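Long-range contact in putative fimbrial associated sortase-like protein (Corynebacterium diphtheriae, PDB 6BWE), which probably acts as a class C sortase, a cysteine transpeptidase that joins pilin subunits covalently during assembly of the bacterium's pili: residues V77-S82 with I148-Q153. The protein carries 2 engineered substitutions. Numbering follows the deposited sequence.
Sequences VIASIS and IYITVQ
At Ile78 a single water links the first strand to Gln153, just past the end of its antiparallel partner: it donates to Ile78 O and accepts from both the backbone N and the side-chain NE2 of Gln153, taking the place of a direct backbone bond. The same carbonyl oxygen, Ile78 O, lies 3.5 Å from Val152 CG2. Ile78 and Ala79 together face Ile92 in a classic beta bulge on the other edge of the strand. Ala79 turns its methyl toward the partner, where CB touches both Val152 CB (3.9 Å) and Ile150 CG2 (4.0 Å). Regular pairing begins at Ser80, whose N and O both bond Thr151, N to O at 3.0 Å; with OG in the crowded position between backbone N and carbonyl carbon, the hydroxyl sits alongside Thr151 CB. Ile81, in the non-hydrogen-bonded pair with Ile150, carries CG1 anti to its backbone N (chi1 -172°), which lays CD1 beside the branch methyl of Ile148, the two chains pointing the same way and CD1 tightly packed at 3.4 Å from CG2. Ser82 closes the ladder with two bonds to Tyr149; Tyr149 N to Ser82 O (2.9 Å) is nearly straight at 172°, and that oxygen also lies at the edge of the tyrosine ring. The phenol OH reaches on to Asp212 and Asn214. Within the sortase beta-barrel, this seam links strand 77-83, flanked by strand 88-94, to strand 147-152, flanked by strand 155-167, while Ile81, Ile148 and Ile150 pack inward on Ile184 and Leu186 of strand 183-187.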
ATOM      1  N   VAL A  77     -22.948   0.009   3.821  1.00 21.80           N
ATOM      2  CA  VAL A  77     -22.762   0.207   2.380  1.00 22.10           C
ATOM      3  C   VAL A  77     -21.927   1.480   2.235  1.00 21.89           C
ATOM      4  O   VAL A  77     -22.393   2.582   2.592  1.00 22.57           O
ATOM      5  CB  VAL A  77     -24.106   0.391   1.662  1.00 22.67           C
ATOM      6  CG1 VAL A  77     -23.855   0.738   0.192  1.00 23.03           C
ATOM      7  CG2 VAL A  77     -24.945  -0.885   1.766  1.00 23.30           C
ATOM      8  N   ILE A  78     -20.705   1.348   1.720  1.00 20.68           N
ATOM      9  CA  ILE A  78     -19.812   2.507   1.630  1.00 20.74           C
ATOM     10  C   ILE A  78     -20.070   3.335   0.361  1.00 20.29           C
ATOM     11  O   ILE A  78     -19.777   4.508   0.337  1.00 20.75           O
ATOM     12  CB  ILE A  78     -18.317   2.164   1.784  1.00 20.57           C
ATOM     13  CG1 ILE A  78     -17.798   1.181   0.736  1.00 20.67           C
ATOM     14  CG2 ILE A  78     -18.078   1.575   3.154  1.00 22.00           C
ATOM     15  CD1 ILE A  78     -16.282   1.080   0.683  1.00 21.12           C
ATOM     16  N   ALA A  79     -20.588   2.696  -0.676  1.00 19.89           N
ATOM     17  CA  ALA A  79     -20.929   3.326  -1.936  1.00 20.51           C
ATOM     18  C   ALA A  79     -21.772   2.365  -2.742  1.00 21.38           C
ATOM     19  O   ALA A  79     -21.899   1.197  -2.402  1.00 20.45           O
ATOM     20  CB  ALA A  79     -19.671   3.705  -2.725  1.00 20.02           C
ATOM     21  N   SER A  80     -22.415   2.858  -3.791  1.00 22.80           N
ATOM     22  CA  SER A  80     -23.070   1.954  -4.717  1.00 24.46           C
ATOM     23  C   SER A  80     -22.568   2.258  -6.122  1.00 24.17           C
ATOM     24  O   SER A  80     -22.023   3.334  -6.381  1.00 25.70           O
ATOM     25  CB  SER A  80     -24.602   2.056  -4.644  1.00 25.78           C
ATOM     26  OG  SER A  80     -25.015   3.368  -4.936  1.00 28.97           O
ATOM     27  N   ILE A  81     -22.731   1.281  -6.993  1.00 24.11           N
ATOM     28  CA  ILE A  81     -22.263   1.371  -8.347  1.00 23.60           C
ATOM     29  C   ILE A  81     -23.414   1.058  -9.273  1.00 24.46           C
ATOM     30  O   ILE A  81     -24.209   0.191  -8.980  1.00 25.09           O
ATOM     31  CB  ILE A  81     -21.034   0.469  -8.572  1.00 24.41           C
ATOM     32  CG1 ILE A  81     -20.412   0.709  -9.940  1.00 24.73           C
ATOM     33  CG2 ILE A  81     -21.368  -1.001  -8.450  1.00 25.26           C
ATOM     34  CD1 ILE A  81     -18.960   0.258 -10.028  1.00 24.88           C
ATOM     35  N   SER A  82     -23.492   1.810 -10.366  1.00 24.42           N
ATOM     36  CA  SER A  82     -24.416   1.549 -11.468  0.60 24.60           C
ATOM     37  C   SER A  82     -23.639   1.381 -12.767  1.00 24.90           C
ATOM     38  O   SER A  82     -22.799   2.207 -13.082  1.00 24.45           O
ATOM     39  CB  SER A  82     -25.383   2.715 -11.623  0.60 25.69           C
ATOM     40  OG  SER A  82     -26.249   2.486 -12.706  0.60 26.67           O
ATOM     41  N   ILE A 148     -19.728   4.069 -15.926  1.00 24.14           N
ATOM     42  CA  ILE A 148     -19.857   3.493 -14.583  1.00 24.32           C
ATOM     43  C   ILE A 148     -20.101   4.655 -13.637  1.00 23.82           C
ATOM     44  O   ILE A 148     -19.362   5.644 -13.701  1.00 24.76           O
ATOM     45  CB  ILE A 148     -18.558   2.783 -14.177  1.00 24.78           C
ATOM     46  CG1 ILE A 148     -18.307   1.565 -15.092  1.00 25.64           C
ATOM     47  CG2 ILE A 148     -18.584   2.364 -12.715  1.00 23.89           C
ATOM     48  CD1 ILE A 148     -16.859   1.106 -15.067  1.00 25.82           C
ATOM     49  N   TYR A 149     -21.134   4.566 -12.794  1.00 22.95           N
ATOM     50  CA  TYR A 149     -21.465   5.641 -11.850  1.00 22.62           C
ATOM     51  C   TYR A 149     -21.281   5.160 -10.409  1.00 22.69           C
ATOM     52  O   TYR A 149     -21.867   4.144 -10.028  1.00 22.28           O
ATOM     53  CB  TYR A 149     -22.907   6.095 -12.028  1.00 23.49           C
ATOM     54  CG  TYR A 149     -23.222   6.556 -13.444  1.00 24.51           C
ATOM     55  CD1 TYR A 149     -23.134   7.890 -13.800  1.00 25.40           C
ATOM     56  CD2 TYR A 149     -23.551   5.641 -14.429  1.00 25.02           C
ATOM     57  CE1 TYR A 149     -23.442   8.326 -15.098  1.00 26.37           C
ATOM     58  CE2 TYR A 149     -23.837   6.049 -15.727  1.00 25.73           C
ATOM     59  CZ  TYR A 149     -23.778   7.387 -16.063  1.00 26.76           C
ATOM     60  OH  TYR A 149     -24.041   7.770 -17.369  1.00 26.65           O
ATOM     61  N   ILE A 150     -20.527   5.906  -9.601  1.00 21.98           N
ATOM     62  CA  ILE A 150     -20.338   5.563  -8.207  1.00 22.56           C
ATOM     63  C   ILE A 150     -21.056   6.629  -7.405  1.00 22.69           C
ATOM     64  O   ILE A 150     -20.812   7.812  -7.605  1.00 22.75           O
ATOM     65  CB  ILE A 150     -18.848   5.499  -7.812  1.00 24.41           C
ATOM     66  CG1 ILE A 150     -18.208   4.294  -8.501  1.00 25.29           C
ATOM     67  CG2 ILE A 150     -18.733   5.345  -6.292  1.00 23.84           C
ATOM     68  CD1 ILE A 150     -16.731   4.217  -8.345  1.00 26.99           C
ATOM     69  N   THR A 151     -21.943   6.203  -6.518  1.00 22.40           N
ATOM     70  CA  THR A 151     -22.591   7.124  -5.612  1.00 22.92           C
ATOM     71  C   THR A 151     -22.028   6.912  -4.221  1.00 22.25           C
ATOM     72  O   THR A 151     -22.023   5.802  -3.721  1.00 21.03           O
ATOM     73  CB  THR A 151     -24.105   6.963  -5.641  1.00 24.15           C
ATOM     74  OG1 THR A 151     -24.569   7.143  -6.999  1.00 25.27           O
ATOM     75  CG2 THR A 151     -24.778   7.995  -4.780  1.00 25.23           C
ATOM     76  N   VAL A 152     -21.563   7.998  -3.609  1.00 21.49           N
ATOM     77  CA  VAL A 152     -20.908   7.913  -2.303  1.00 21.54           C
ATOM     78  C   VAL A 152     -21.206   9.202  -1.549  1.00 21.50           C
ATOM     79  O   VAL A 152     -21.042  10.307  -2.092  1.00 22.40           O
ATOM     80  CB  VAL A 152     -19.389   7.591  -2.453  1.00 21.79           C
ATOM     81  CG1 VAL A 152     -18.674   8.584  -3.368  1.00 22.09           C
ATOM     82  CG2 VAL A 152     -18.706   7.490  -1.116  1.00 21.52           C
ATOM     83  N   GLN A 153     -21.705   9.066  -0.328  1.00 21.20           N
ATOM     84  CA  GLN A 153     -22.112  10.212   0.502  1.00 21.99           C
ATOM     85  C   GLN A 153     -22.907  11.267  -0.259  1.00 22.66           C
ATOM     86  O   GLN A 153     -22.656  12.459  -0.134  1.00 22.42           O
ATOM     87  CB  GLN A 153     -20.876  10.835   1.126  1.00 21.53           C
ATOM     88  CG  GLN A 153     -20.164   9.857   2.062  1.00 21.95           C
ATOM     89  CD  GLN A 153     -20.969   9.542   3.299  1.00 22.30           C
ATOM     90  OE1 GLN A 153     -21.315  10.439   4.047  1.00 22.64           O
ATOM     91  NE2 GLN A 153     -21.224   8.247   3.555  1.00 22.58           N
TER
HETATM   92  O   HOH W   1     -21.350   6.540   1.056  1.00 24.65           O